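Local coordinates for protein pyridoxal 5'-phosphate synthase subunit PdxT (Thermus thermophilus, PDB 2YWD) that probably hydrolyses glutamine to glutamate and ammonia, which is channelled to the PdxS subunit for the synthesis of pyridoxal 5'-phosphate, at residues A84-A88 and Q97-G101; L75-G79 and F185-A189; G101-A105 and V161-V166. One frame throughout, in Å; residues are numbered along the deposited sequence.

Contact 1: residues A84-A88 and Q97-G101; sequences AIWLA and QPRLG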
# COMPACT_ATOMS: atom_id res chain seq x y z
N ALA A 84 2.83 -2.34 -0.94
CA ALA A 84 4.00 -1.48 -0.75
C ALA A 84 5.11 -1.95 -1.69
O ALA A 84 5.84 -1.14 -2.27
CB ALA A 84 4.47 -1.53 0.70
N ILE A 85 5.24 -3.26 -1.82
CA ILE A 85 6.25 -3.84 -2.70
C ILE A 85 5.94 -3.45 -4.15
O ILE A 85 6.84 -3.06 -4.90
CB ILE A 85 6.25 -5.38 -2.56
CG1 ILE A 85 6.73 -5.78 -1.16
CG2 ILE A 85 7.15 -6.00 -3.62
CD1 ILE A 85 6.43 -7.23 -0.80
N TRP A 86 4.67 -3.55 -4.53
CA TRP A 86 4.23 -3.21 -5.88
C TRP A 86 4.55 -1.76 -6.23
O TRP A 86 4.87 -1.45 -7.38
CB TRP A 86 2.71 -3.43 -6.00
CG TRP A 86 2.18 -3.30 -7.38
CD1 TRP A 86 2.42 -4.13 -8.44
CD2 TRP A 86 1.28 -2.28 -7.87
NE1 TRP A 86 1.73 -3.70 -9.55
CE2 TRP A 86 1.03 -2.57 -9.23
CE3 TRP A 86 0.68 -1.16 -7.28
CZ2 TRP A 86 0.18 -1.77 -10.01
CZ3 TRP A 86 -0.16 -0.37 -8.06
CH2 TRP A 86 -0.40 -0.68 -9.42
N LEU A 87 4.46 -0.87 -5.25
CA LEU A 87 4.73 0.55 -5.46
C LEU A 87 6.21 0.90 -5.60
O LEU A 87 6.57 1.86 -6.27
CB LEU A 87 4.13 1.37 -4.31
CG LEU A 87 2.61 1.40 -4.15
CD1 LEU A 87 2.24 2.01 -2.79
CD2 LEU A 87 1.99 2.21 -5.28
N ALA A 88 7.07 0.10 -4.96
CA ALA A 88 8.51 0.35 -4.96
C ALA A 88 9.20 0.36 -6.32
O ALA A 88 8.99 -0.52 -7.15
CB ALA A 88 9.20 -0.66 -4.05
N GLN A 97 10.89 -7.95 -11.26
CA GLN A 97 9.55 -8.27 -10.78
C GLN A 97 8.55 -7.23 -11.24
O GLN A 97 8.75 -6.02 -11.05
CB GLN A 97 9.53 -8.35 -9.25
CG GLN A 97 8.16 -8.77 -8.69
CD GLN A 97 8.20 -9.07 -7.21
OE1 GLN A 97 9.08 -9.78 -6.73
NE2 GLN A 97 7.22 -8.55 -6.47
N PRO A 98 7.45 -7.67 -11.87
CA PRO A 98 6.41 -6.75 -12.36
C PRO A 98 5.91 -5.87 -11.22
O PRO A 98 5.55 -6.38 -10.16
CB PRO A 98 5.32 -7.70 -12.87
CG PRO A 98 6.10 -8.90 -13.31
CD PRO A 98 7.11 -9.07 -12.20
N ARG A 99 5.91 -4.56 -11.43
CA ARG A 99 5.47 -3.63 -10.40
C ARG A 99 5.22 -2.24 -10.98
O ARG A 99 5.62 -1.97 -12.12
CB ARG A 99 6.53 -3.53 -9.31
CG ARG A 99 7.87 -3.01 -9.82
CD ARG A 99 8.92 -3.05 -8.72
NE ARG A 99 10.21 -2.52 -9.15
CZ ARG A 99 11.08 -3.18 -9.91
NH1 ARG A 99 10.80 -4.40 -10.34
NH2 ARG A 99 12.23 -2.61 -10.24
N LEU A 100 4.56 -1.38 -10.21
CA LEU A 100 4.28 -0.01 -10.65
C LEU A 100 5.58 0.80 -10.58
O LEU A 100 5.94 1.47 -11.54
CB LEU A 100 3.21 0.64 -9.76
CG LEU A 100 2.90 2.10 -10.08
CD1 LEU A 100 2.42 2.23 -11.53
CD2 LEU A 100 1.83 2.62 -9.12
N GLY A 101 6.24 0.73 -9.43
CA GLY A 101 7.51 1.42 -9.25
C GLY A 101 7.53 2.93 -9.20
O GLY A 101 8.52 3.55 -9.58

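Contact 2: residues L75-G79 and F185-A189; sequences LALFG and FLELA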
# COMPACT_ATOMS: atom_id res chain seq x y z
N LEU A 75 -5.17 10.27 -8.99
CA LEU A 75 -5.38 9.02 -8.26
C LEU A 75 -4.38 8.82 -7.13
O LEU A 75 -3.17 8.80 -7.36
CB LEU A 75 -5.31 7.83 -9.21
CG LEU A 75 -5.60 6.46 -8.59
CD1 LEU A 75 -7.03 6.43 -8.08
CD2 LEU A 75 -5.37 5.36 -9.63
N ALA A 76 -4.89 8.67 -5.91
CA ALA A 76 -4.04 8.45 -4.74
C ALA A 76 -3.93 6.94 -4.54
O ALA A 76 -4.88 6.20 -4.79
CB ALA A 76 -4.66 9.09 -3.51
N LEU A 77 -2.77 6.50 -4.06
CA LEU A 77 -2.50 5.08 -3.84
C LEU A 77 -2.05 4.79 -2.42
O LEU A 77 -1.30 5.56 -1.82
CB LEU A 77 -1.40 4.60 -4.79
CG LEU A 77 -1.60 4.80 -6.28
CD1 LEU A 77 -0.35 4.34 -7.02
CD2 LEU A 77 -2.82 4.01 -6.74
N PHE A 78 -2.51 3.66 -1.89
CA PHE A 78 -2.13 3.21 -0.56
C PHE A 78 -1.82 1.73 -0.72
O PHE A 78 -2.71 0.92 -1.00
CB PHE A 78 -3.29 3.40 0.44
CG PHE A 78 -2.95 3.01 1.87
CD1 PHE A 78 -1.63 2.81 2.27
CD2 PHE A 78 -3.97 2.88 2.82
CE1 PHE A 78 -1.33 2.49 3.59
CE2 PHE A 78 -3.67 2.56 4.14
CZ PHE A 78 -2.35 2.36 4.53
N GLY A 79 -0.54 1.37 -0.58
CA GLY A 79 -0.14 -0.01 -0.70
C GLY A 79 0.26 -0.57 0.65
O GLY A 79 1.02 0.06 1.38
N PHE A 185 -5.56 8.35 4.73
CA PHE A 185 -5.36 8.16 3.29
C PHE A 185 -6.46 8.82 2.46
O PHE A 185 -6.18 9.51 1.48
CB PHE A 185 -5.29 6.66 2.96
CG PHE A 185 -5.27 6.36 1.48
CD1 PHE A 185 -4.31 6.94 0.66
CD2 PHE A 185 -6.22 5.52 0.92
CE1 PHE A 185 -4.30 6.68 -0.72
CE2 PHE A 185 -6.22 5.25 -0.46
CZ PHE A 185 -5.26 5.84 -1.28
N LEU A 186 -7.71 8.62 2.86
CA LEU A 186 -8.82 9.22 2.11
C LEU A 186 -8.74 10.74 2.14
O LEU A 186 -9.08 11.40 1.16
CB LEU A 186 -10.16 8.75 2.68
CG LEU A 186 -10.42 7.24 2.60
CD1 LEU A 186 -11.88 6.97 2.94
CD2 LEU A 186 -10.10 6.73 1.20
N GLU A 187 -8.31 11.29 3.27
CA GLU A 187 -8.18 12.73 3.40
C GLU A 187 -7.14 13.27 2.42
O GLU A 187 -7.38 14.28 1.76
CB GLU A 187 -7.80 13.10 4.84
CG GLU A 187 -8.91 12.89 5.86
CD GLU A 187 -9.96 14.00 5.85
OE1 GLU A 187 -9.64 15.12 6.29
OE2 GLU A 187 -11.10 13.74 5.40
N LEU A 188 -6.00 12.60 2.32
CA LEU A 188 -4.96 13.06 1.41
C LEU A 188 -5.37 12.84 -0.05
O LEU A 188 -4.86 13.51 -0.96
CB LEU A 188 -3.63 12.37 1.72
CG LEU A 188 -3.37 10.91 1.35
CD1 LEU A 188 -3.06 10.79 -0.14
CD2 LEU A 188 -2.19 10.39 2.16
N ALA A 189 -6.30 11.92 -0.28
CA ALA A 189 -6.79 11.63 -1.63
C ALA A 189 -7.90 12.62 -1.99
O ALA A 189 -8.36 12.67 -3.13
CB ALA A 189 -7.31 10.20 -1.71

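Contact 3: residues G101-A105 and V161-V166; sequences GVLEA and VRQGKV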
# COMPACT_ATOMS: atom_id res chain seq x y z
N GLY A 101 6.24 0.73 -9.43
CA GLY A 101 7.51 1.42 -9.25
C GLY A 101 7.53 2.93 -9.20
O GLY A 101 8.52 3.55 -9.58
N VAL A 102 6.45 3.55 -8.72
CA VAL A 102 6.39 5.00 -8.64
C VAL A 102 7.03 5.54 -7.36
O VAL A 102 7.55 6.66 -7.33
CB VAL A 102 4.93 5.51 -8.73
CG1 VAL A 102 4.12 5.00 -7.55
CG2 VAL A 102 4.90 7.03 -8.79
N LEU A 103 7.00 4.74 -6.29
CA LEU A 103 7.57 5.16 -5.02
C LEU A 103 9.10 5.05 -5.03
O LEU A 103 9.65 3.98 -5.29
CB LEU A 103 7.00 4.29 -3.89
CG LEU A 103 7.53 4.54 -2.48
CD1 LEU A 103 7.11 5.92 -2.01
CD2 LEU A 103 7.00 3.46 -1.54
N GLU A 104 9.77 6.16 -4.74
CA GLU A 104 11.23 6.17 -4.70
C GLU A 104 11.72 5.45 -3.46
O GLU A 104 12.04 6.07 -2.45
CB GLU A 104 11.76 7.61 -4.69
CG GLU A 104 11.58 8.37 -5.99
CD GLU A 104 12.32 7.74 -7.16
OE1 GLU A 104 13.44 7.21 -6.95
OE2 GLU A 104 11.79 7.78 -8.29
N ALA A 105 11.79 4.13 -3.54
CA ALA A 105 12.23 3.34 -2.41
C ALA A 105 12.78 1.99 -2.85
O ALA A 105 12.44 1.49 -3.92
CB ALA A 105 11.07 3.13 -1.45
N VAL A 161 5.51 5.18 4.92
CA VAL A 161 6.12 6.27 4.18
C VAL A 161 5.14 6.91 3.20
O VAL A 161 4.19 6.27 2.76
CB VAL A 161 7.36 5.80 3.40
CG1 VAL A 161 8.37 5.19 4.36
CG2 VAL A 161 6.96 4.80 2.33
N ARG A 162 5.40 8.17 2.87
CA ARG A 162 4.54 8.90 1.95
C ARG A 162 5.33 9.71 0.94
O ARG A 162 6.36 10.31 1.26
CB ARG A 162 3.60 9.83 2.73
CG ARG A 162 2.77 10.75 1.86
CD ARG A 162 1.83 11.62 2.68
NE ARG A 162 1.09 12.56 1.83
CZ ARG A 162 0.16 13.41 2.26
NH1 ARG A 162 -0.18 13.45 3.54
NH2 ARG A 162 -0.44 14.22 1.40
N GLN A 163 4.85 9.71 -0.30
CA GLN A 163 5.46 10.46 -1.38
C GLN A 163 4.29 11.06 -2.15
O GLN A 163 3.70 10.41 -3.01
CB GLN A 163 6.26 9.54 -2.30
CG GLN A 163 6.80 10.22 -3.54
CD GLN A 163 7.47 9.25 -4.49
OE1 GLN A 163 8.54 8.71 -4.20
NE2 GLN A 163 6.83 9.01 -5.63
N GLY A 164 3.95 12.31 -1.81
CA GLY A 164 2.84 12.96 -2.48
C GLY A 164 1.55 12.24 -2.13
O GLY A 164 1.20 12.12 -0.96
N LYS A 165 0.84 11.75 -3.15
CA LYS A 165 -0.41 11.05 -2.92
C LYS A 165 -0.24 9.53 -2.91
O LYS A 165 -1.20 8.79 -3.09
CB LYS A 165 -1.44 11.47 -3.97
CG LYS A 165 -2.00 12.86 -3.72
CD LYS A 165 -3.03 13.25 -4.76
CE LYS A 165 -3.78 14.52 -4.35
NZ LYS A 165 -2.86 15.65 -4.08
N VAL A 166 0.99 9.09 -2.68
CA VAL A 166 1.31 7.66 -2.62
C VAL A 166 1.71 7.34 -1.18
O VAL A 166 2.65 7.93 -0.64
CB VAL A 166 2.49 7.30 -3.55
CG1 VAL A 166 2.84 5.82 -3.41
CG2 VAL A 166 2.13 7.61 -4.99

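Contact 1: residues A84-A88 and Q97-G101
The indole of W86 offers one face to L100, whose CB stands 3.7 Å from the centroid of the six-membered ring and 3° off its normal, a CH-pi contact; the backbone N of L100 and the carbonyl carbon of R99 lie over the same ring system. The other flat group, the guanidinium of R99, has the carbonyl oxygen of A88 near its plane at the edge, and its NH1 turns back to the O of Q97, meeting a lone pair at 2.7 Å. Beyond CB the L100 side chain reaches past the indole, where its CD2 touches CZ3 of W86 at 3.7 Å and also packs alongside CD2 of L87. W86 is aimed by its chi1 of -172°, which holds CG anti to the backbone N and swings the ring under the loop. Its backbone is engaged as well: the O of W86 takes L100 N at 2.8 Å, in a bent bond (136° at the hydrogen), and G101 N at 3.3 Å in a straighter one. Two successive amides thus grip one carbonyl at the end of the helix. G101 adopts a positive phi and brings its CA to 3.2 Å from A88 O, close enough for a CA-H...O contact. Q97 meets I85 CG2 through NE2, but its amide is bonded chiefly to R109 and S50, residues predicted to bind glutamine. The loop 97-101 so closes over the end of helix 82-87, with helix 50-59 against W86 and P98, strand 90-91 beside I85 and R99, and strand 103-108 meeting I85, L87 and A88.

Contact 2: residues L75-G79 and F185-A189
F78 and F185 both hold CG anti to the backbone N (chi1 -177° and 172°), but the consequences differ: the F185 ring is carried from the helix to the strand backbone, whereas the F78 ring leads away and leaves its CB facing F185. That CB sits over the centre of the F185 ring, 3.4 Å from the centroid and almost on the normal, a CH-pi contact from directly above. The two rings themselves meet obliquely, with centroids 5.3 Å apart. At the rim of F185 the strand backbone comes close: A76 O lies near the ring plane, 3.5 Å from CZ. L77 O is 3.4 Å from CE1 of the same ring. Two residues back along the strand, and one turn on along the helix, A76 CB is pressed against A189 CB at 3.4 Å, tighter than usual for two methyl carbons, and it also touches CE1 of F185 and, more distantly, CD1 of L188. No hydrogen bond joins the segments, and the contact rests on apolar side chains, with F185 used on both its face and its rim. Strand 76-79 and helix 185-189 run nearly antiparallel, at 159°, with axes 8.6 Å apart at closest approach. The C-terminal helix 180-189 thereby packs on one face of the central sheet, where F185 also reaches A42 and I44 of strand 42-45 and L167 of strand 166-169, the two strands flanking 76-80.

Contact 3: residues G101-A105 and V161-V166
Strands 103-105 and 161-163 cross at 130°, their axes 7.9 Å apart at closest approach, and a side chain rather than a backbone ladder makes the polar bridge between them. That side chain is Q163, at the first position of a type II' turn running to V166. With CG anti to the backbone N (chi1 174°) and the chain extended beyond it, its amide reaches the peptide groups on both sides of L103. OE1 accepts E104 N at 2.9 Å in a nearly straight bond, the donor tilted from the amide's carbonyl plane. NE2 donates to V102 O at 3.0 Å; the oxygen is in the amide plane, yet the donor rises 43° above the plane of the V102 carbonyl and so misses its lone pairs. With two bonds fixing its opposite polar atoms, the amide is held against rotation. Cutting Q163 back to an alanine would probably leave V102 O and E104 N without these mates and open a gap beside L103 CD1, where the rest of the chain had lain. Apolar contacts complete the joint: Q163 CB rests 3.7 Å from L103 CD1, L103 CD2 meets V161 CG2 at 4.1 Å, and V102 CG1 meets V166 CG2 at 4.2 Å. E104, centre of an inverse gamma turn, lays its CB 3.4 Å from Q163 OE1. G164 takes up the positive phi usual at the second position of a type II' turn, whose backbone bonds pair Q163 with V166, the hallmark of a beta hairpin, here linking strand 157-163 to strand 166-169 in the central sheet of this class I glutamine amidotransferase fold.

The three contacts meet around helix 82-87 and the strand that leads into it. Contacts 1 and 3 share G101, and their centres lie 11 Å apart; L87 O is 2.9 Å from L103 N, a probable hydrogen bond that carries the helix end into the next strand. Contact 2 meets contact 1 through L77, whose CD1 is 3.5 Å from L100 CD2, and meets contact 3 where L77 N probably bonds to K165 O at 2.9 Å. Strand 76-80 leads into helix 82-87 by way of C81, the predicted nucleophile. The F78 side chain lies about 7 Å from that of E174 of the predicted charge relay, and Q97 reaches the predicted glutamine site, whereas contact 3 stands apart from both.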